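Side-chain contacts in fimbrium subunit Fim1C (Bacteroides vulgatus, PDB 4QB7), which probably forms part of the tip of fimbriae, the cell-surface filaments that mediate adhesion and biofilm formation: residues 213-218 with 273-278; 169-174 with 317-322. All coordinates share one frame; numbering follows the deposited sequence.

Interaction 1: residues 213-218 with 273-278; sequences DTWEAI and VNNKNG. With SO4 (sulfate ion), chain Q.
The side-chain amide of Asn275 pairs with the edge of strand 214-217 as a neighbouring strand's backbone would. Asn275, in the loop between strands 259-270 and 286-296, meets Trp215 on strand 214-217 of the fimbrillin-like fold. The strand pairs on its other side with 203-209, and Asp213 and Thr214 form a G1 beta bulge opposite Lys209. The carboxamide of Asn275 makes two hydrogen bonds to one residue. Trp215 N donates to Asn275 OD1 over 2.8 Å, in the carbonyl plane and on a lone pair, with an N-H...O angle of 174°. Asn275 ND2 donates to Trp215 O over 3.1 Å, equally straight and close to the amide plane. Bonds to the N-H and the C=O of one residue fix the rotation of the amide. Asn275 OD1 also lies at the edge of the indole, in its plane, 3.7 Å from Trp215 CD1. The indole NE1 itself binds Val167 O. With an alanine at Asn275, the N-H and carbonyl of Trp215 would probably lose both of these partners. At the bulge, Asp213 OD1 is held by Tyr208 and Lys321. The extended chain of Lys276 runs toward the other oxygen and stops with Lys276 NZ 3.8 Å from Asp213 OD2, a long salt bridge. A water bridges the pair, donating to Asp213 OD2 at 2.9 Å and accepting from Lys276 NZ at 3.1 Å.

Interaction 2: residues 169-174 with 317-322; sequences TQIANI and NTFKKG
Thr169 and Ile171 each cross the Phe319 side chain at about a right angle, and their carbon atoms come to the ring obliquely. The methyl CG2 of Thr169 sits by the root of the ring, 3.8 Å from Phe319 CD2. Ile171 CD1 comes to the same side of the ring plane but farther out, 3.5 Å from Phe319 CE1. Ile171 CG1 follows behind it, 3.9 Å from the same CE1. The two branches of Thr169 do different work. With OG1 set opposite the backbone N (chi1 -167°), the hydroxyl faces the loop backbone and the methyl meets the ring. Thr169 OG1 donates to Lys320 O over 2.9 Å, approaching from above the carbonyl plane and off the lone pairs. The contact packs the loop 317-322 against strand 159-178 of the mixed sheet. This loop leads into strand 323-331, which runs parallel to 159-178 beside it. Strand 259-270 pairs antiparallel with 159-178 and supplies Phe270, whose ring meets that of Phe319 with the planes about 30° apart. Leu202, Leu285 and Tyr327 also touch Phe319. The backbone N of Lys320 is bound by His325 NE2.

Interactions 1 and 2 meet through their loops, with centres about 13 Å apart. Loop 273-278 runs beside loop 317-322 and shares two probable backbone hydrogen bonds with it. Val273 N lies 2.9 Å from Phe319 O, and Asn275 O lies 2.8 Å from Lys321 N. Thus Asn275 bonds to one loop by its backbone and to strand 214-217 by its side chain. Lys321 of interaction 2 also reaches interaction 1 by its side chain, at Asp213. In sequence, interaction 1 is nested inside the span closed by interaction 2. The sulfate, probably from the crystallisation liquor, sits beside Ala217 of interaction 1, weakly bonded to its N, and also binds Tyr203 OH.

Interaction 1: residues 213-218 with 273-278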
loop_
_atom_site.group_PDB
_atom_site.type_symbol
_atom_site.label_atom_id
_atom_site.label_comp_id
_atom_site.label_asym_id
_atom_site.label_seq_id
_atom_site.Cartn_x
_atom_site.Cartn_y
_atom_site.Cartn_z
ATOM N N ASP A 213 -7.127 12.593 -7.515
ATOM C CA ASP A 213 -6.841 11.373 -6.772
ATOM C C ASP A 213 -6.317 10.239 -7.723
ATOM O O ASP A 213 -6.850 9.130 -7.767
ATOM C CB ASP A 213 -8.093 10.961 -5.963
ATOM C CG ASP A 213 -8.040 9.653 -5.212
ATOM O OD1 ASP A 213 -7.001 9.369 -4.591
ATOM O OD2 ASP A 213 -9.042 8.913 -5.250
ATOM N N THR A 214 -5.281 10.557 -8.504
ATOM C CA THR A 214 -4.657 9.625 -9.429
ATOM C C THR A 214 -3.154 9.768 -9.389
ATOM O O THR A 214 -2.619 10.825 -9.034
ATOM C CB THR A 214 -5.138 9.797 -10.907
ATOM O OG1 THR A 214 -4.691 11.031 -11.429
ATOM C CG2 THR A 214 -6.626 9.636 -11.107
ATOM N N TRP A 215 -2.481 8.679 -9.792
ATOM C CA TRP A 215 -1.046 8.530 -9.970
ATOM C C TRP A 215 -0.666 8.716 -11.431
ATOM O O TRP A 215 -1.375 8.265 -12.343
ATOM C CB TRP A 215 -0.608 7.122 -9.540
ATOM C CG TRP A 215 -0.633 6.881 -8.070
ATOM C CD1 TRP A 215 -1.619 6.272 -7.358
ATOM C CD2 TRP A 215 0.396 7.223 -7.126
ATOM N NE1 TRP A 215 -1.256 6.181 -6.033
ATOM C CE2 TRP A 215 -0.030 6.769 -5.862
ATOM C CE3 TRP A 215 1.648 7.849 -7.233
ATOM C CZ2 TRP A 215 0.759 6.903 -4.718
ATOM C CZ3 TRP A 215 2.425 7.990 -6.094
ATOM C CH2 TRP A 215 1.977 7.529 -4.856
ATOM N N GLU A 216 0.486 9.329 -11.650
ATOM C CA GLU A 216 1.073 9.479 -12.970
ATOM C C GLU A 216 2.597 9.221 -12.856
ATOM O O GLU A 216 3.121 9.168 -11.746
ATOM C CB GLU A 216 0.722 10.828 -13.595
ATOM C CG GLU A 216 1.169 12.029 -12.791
ATOM C CD GLU A 216 1.173 13.323 -13.577
ATOM O OE1 GLU A 216 0.197 13.560 -14.322
ATOM O OE2 GLU A 216 2.155 14.091 -13.462
ATOM N N ALA A 217 3.290 9.012 -13.984
ATOM C CA ALA A 217 4.733 8.750 -13.990
ATOM C C ALA A 217 5.514 9.977 -13.579
ATOM O O ALA A 217 5.014 11.099 -13.726
ATOM C CB ALA A 217 5.177 8.316 -15.374
ATOM N N ILE A 218 6.768 9.778 -13.119
ATOM C CA ILE A 218 7.636 10.918 -12.827
ATOM C C ILE A 218 8.111 11.498 -14.193
ATOM O O ILE A 218 8.091 10.802 -15.208
ATOM C CB ILE A 218 8.793 10.647 -11.819
ATOM C CG1 ILE A 218 9.707 9.515 -12.236
ATOM C CG2 ILE A 218 8.275 10.458 -10.415
ATOM C CD1 ILE A 218 11.144 9.757 -11.854
ATOM N N VAL A 273 -1.033 -0.172 -10.538
ATOM C CA VAL A 273 -0.859 -0.209 -11.994
ATOM C C VAL A 273 -2.156 0.356 -12.597
ATOM O O VAL A 273 -3.246 -0.093 -12.230
ATOM C CB VAL A 273 -0.501 -1.629 -12.542
ATOM C CG1 VAL A 273 -0.406 -1.616 -14.054
ATOM C CG2 VAL A 273 0.812 -2.129 -11.948
ATOM N N ASN A 274 -2.044 1.354 -13.480
ATOM C CA ASN A 274 -3.179 1.997 -14.155
ATOM C C ASN A 274 -4.262 2.437 -13.180
ATOM O O ASN A 274 -5.454 2.296 -13.467
ATOM C CB ASN A 274 -3.768 1.084 -15.226
ATOM C CG ASN A 274 -2.814 0.825 -16.340
ATOM O OD1 ASN A 274 -2.141 1.731 -16.840
ATOM N ND2 ASN A 274 -2.720 -0.428 -16.731
ATOM N N ASN A 275 -3.833 2.981 -12.029
ATOM C CA ASN A 275 -4.692 3.458 -10.969
ATOM C C ASN A 275 -5.735 2.408 -10.576
ATOM O O ASN A 275 -5.351 1.325 -10.145
ATOM C CB ASN A 275 -5.341 4.797 -11.331
ATOM C CG ASN A 275 -4.340 5.914 -11.284
ATOM O OD1 ASN A 275 -3.944 6.364 -10.215
ATOM N ND2 ASN A 275 -3.821 6.299 -12.437
ATOM N N LYS A 276 -7.043 2.731 -10.666
ATOM C CA LYS A 276 -8.099 1.823 -10.195
ATOM C C LYS A 276 -8.413 0.670 -11.189
ATOM O O LYS A 276 -9.166 -0.248 -10.845
ATOM C CB LYS A 276 -9.359 2.628 -9.831
ATOM C CG LYS A 276 -9.447 2.865 -8.316
ATOM C CD LYS A 276 -10.184 4.145 -7.904
ATOM C CE LYS A 276 -10.105 4.406 -6.402
ATOM N NZ LYS A 276 -10.880 5.616 -5.997
ATOM N N ASN A 277 -7.763 0.667 -12.362
ATOM C CA ASN A 277 -7.985 -0.333 -13.404
ATOM C C ASN A 277 -7.082 -1.575 -13.341
ATOM O O ASN A 277 -7.477 -2.617 -13.860
ATOM C CB ASN A 277 -7.806 0.309 -14.762
ATOM C CG ASN A 277 -8.919 1.243 -15.118
ATOM O OD1 ASN A 277 -10.067 1.111 -14.665
ATOM N ND2 ASN A 277 -8.602 2.182 -15.977
ATOM N N GLY A 278 -5.885 -1.440 -12.782
ATOM C CA GLY A 278 -4.939 -2.533 -12.699
ATOM C C GLY A 278 -4.243 -2.884 -14.002
ATOM O O GLY A 278 -4.398 -2.207 -15.026
HETATM S S SO4 Q . 0.872 7.976 -16.690
HETATM O O1 SO4 Q . 0.487 7.025 -17.747
HETATM O O2 SO4 Q . 1.980 8.832 -17.139
HETATM O O3 SO4 Q . -0.287 8.810 -16.353
HETATM O O4 SO4 Q . 1.267 7.213 -15.511
HETATM O O HOH W 1 -10.933 8.393 -7.435
#

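Interaction 2: residues 169-174 with 317-322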
loop_
_atom_site.group_PDB
_atom_site.type_symbol
_atom_site.label_atom_id
_atom_site.label_comp_id
_atom_site.label_asym_id
_atom_site.label_seq_id
_atom_site.Cartn_x
_atom_site.Cartn_y
_atom_site.Cartn_z
ATOM N N THR A 169 -1.754 -0.052 -3.713
ATOM C CA THR A 169 -2.359 -1.366 -3.848
ATOM C C THR A 169 -1.764 -2.247 -2.741
ATOM O O THR A 169 -0.564 -2.142 -2.424
ATOM C CB THR A 169 -2.223 -1.947 -5.263
ATOM O OG1 THR A 169 -3.100 -3.059 -5.364
ATOM C CG2 THR A 169 -0.829 -2.386 -5.608
ATOM N N GLN A 170 -2.601 -3.062 -2.115
ATOM C CA GLN A 170 -2.107 -3.992 -1.110
ATOM C C GLN A 170 -2.085 -5.436 -1.632
ATOM O O GLN A 170 -3.073 -5.881 -2.221
ATOM C CB GLN A 170 -2.950 -3.937 0.161
ATOM C CG GLN A 170 -2.244 -4.629 1.315
ATOM C CD GLN A 170 -3.106 -4.819 2.515
ATOM O OE1 GLN A 170 -3.127 -5.881 3.120
ATOM N NE2 GLN A 170 -3.806 -3.798 2.928
ATOM N N ILE A 171 -0.962 -6.158 -1.418
ATOM C CA ILE A 171 -0.838 -7.603 -1.660
ATOM C C ILE A 171 -0.952 -8.148 -0.255
ATOM O O ILE A 171 0.040 -8.129 0.493
ATOM C CB ILE A 171 0.421 -8.079 -2.452
ATOM C CG1 ILE A 171 0.621 -7.336 -3.798
ATOM C CG2 ILE A 171 0.408 -9.577 -2.650
ATOM C CD1 ILE A 171 -0.703 -6.982 -4.622
ATOM N N ALA A 172 -2.217 -8.407 0.175
ATOM C CA ALA A 172 -2.546 -8.846 1.540
ATOM C C ALA A 172 -1.938 -10.205 1.867
ATOM O O ALA A 172 -1.547 -10.440 3.013
ATOM C CB ALA A 172 -4.047 -8.906 1.711
ATOM N N ASN A 173 -1.874 -11.102 0.865
ATOM C CA ASN A 173 -1.299 -12.426 1.011
ATOM C C ASN A 173 -1.163 -13.140 -0.310
ATOM O O ASN A 173 -1.756 -12.758 -1.305
ATOM C CB ASN A 173 -2.131 -13.301 1.966
ATOM C CG ASN A 173 -1.293 -14.009 2.989
ATOM O OD1 ASN A 173 -0.310 -14.662 2.670
ATOM N ND2 ASN A 173 -1.634 -13.853 4.250
ATOM N N ILE A 174 -0.343 -14.183 -0.298
ATOM C CA ILE A 174 -0.126 -15.158 -1.357
ATOM C C ILE A 174 -0.257 -16.491 -0.626
ATOM O O ILE A 174 0.512 -16.769 0.297
ATOM C CB ILE A 174 1.170 -14.970 -2.160
ATOM C CG1 ILE A 174 1.189 -13.578 -2.805
ATOM C CG2 ILE A 174 1.252 -16.061 -3.227
ATOM C CD1 ILE A 174 2.462 -13.120 -3.335
ATOM N N ASN A 317 -6.133 -6.882 -14.626
ATOM C CA ASN A 317 -6.890 -6.025 -13.711
ATOM C C ASN A 317 -6.459 -6.306 -12.244
ATOM O O ASN A 317 -7.287 -6.400 -11.338
ATOM C CB ASN A 317 -8.417 -6.172 -13.952
ATOM C CG ASN A 317 -8.832 -5.926 -15.396
ATOM O OD1 ASN A 317 -8.364 -4.992 -16.066
ATOM N ND2 ASN A 317 -9.701 -6.779 -15.924
ATOM N N THR A 318 -5.147 -6.448 -12.035
ATOM C CA THR A 318 -4.551 -6.676 -10.721
ATOM C C THR A 318 -3.630 -5.491 -10.405
ATOM O O THR A 318 -3.253 -4.742 -11.313
ATOM C CB THR A 318 -3.859 -8.046 -10.632
ATOM O OG1 THR A 318 -3.793 -8.430 -9.260
ATOM C CG2 THR A 318 -2.483 -8.062 -11.239
ATOM N N PHE A 319 -3.252 -5.355 -9.119
ATOM C CA PHE A 319 -2.483 -4.250 -8.555
ATOM C C PHE A 319 -3.335 -2.955 -8.713
ATOM O O PHE A 319 -2.837 -1.902 -9.126
ATOM C CB PHE A 319 -1.071 -4.153 -9.163
ATOM C CG PHE A 319 0.026 -4.920 -8.460
ATOM C CD1 PHE A 319 -0.104 -6.284 -8.204
ATOM C CD2 PHE A 319 1.249 -4.314 -8.174
ATOM C CE1 PHE A 319 0.970 -7.025 -7.659
ATOM C CE2 PHE A 319 2.316 -5.055 -7.626
ATOM C CZ PHE A 319 2.163 -6.399 -7.360
ATOM N N LYS A 320 -4.644 -3.065 -8.380
ATOM C CA LYS A 320 -5.624 -1.974 -8.450
ATOM C C LYS A 320 -5.490 -1.020 -7.264
ATOM O O LYS A 320 -5.382 -1.470 -6.113
ATOM C CB LYS A 320 -7.060 -2.526 -8.461
ATOM C CG LYS A 320 -7.500 -3.229 -9.723
ATOM C CD LYS A 320 -8.883 -3.865 -9.536
ATOM C CE LYS A 320 -9.728 -3.634 -10.761
ATOM N NZ LYS A 320 -10.877 -4.568 -10.832
ATOM N N LYS A 321 -5.546 0.292 -7.536
ATOM C CA LYS A 321 -5.528 1.328 -6.495
ATOM C C LYS A 321 -6.681 1.124 -5.522
ATOM O O LYS A 321 -7.812 0.878 -5.948
ATOM C CB LYS A 321 -5.643 2.706 -7.151
ATOM C CG LYS A 321 -5.454 3.875 -6.231
ATOM C CD LYS A 321 -5.394 5.169 -7.046
ATOM C CE LYS A 321 -5.586 6.415 -6.206
ATOM N NZ LYS A 321 -6.925 6.450 -5.596
ATOM N N GLY A 322 -6.380 1.200 -4.235
ATOM C CA GLY A 322 -7.374 1.073 -3.182
ATOM C C GLY A 322 -8.003 -0.296 -3.028
ATOM O O GLY A 322 -9.079 -0.410 -2.428
#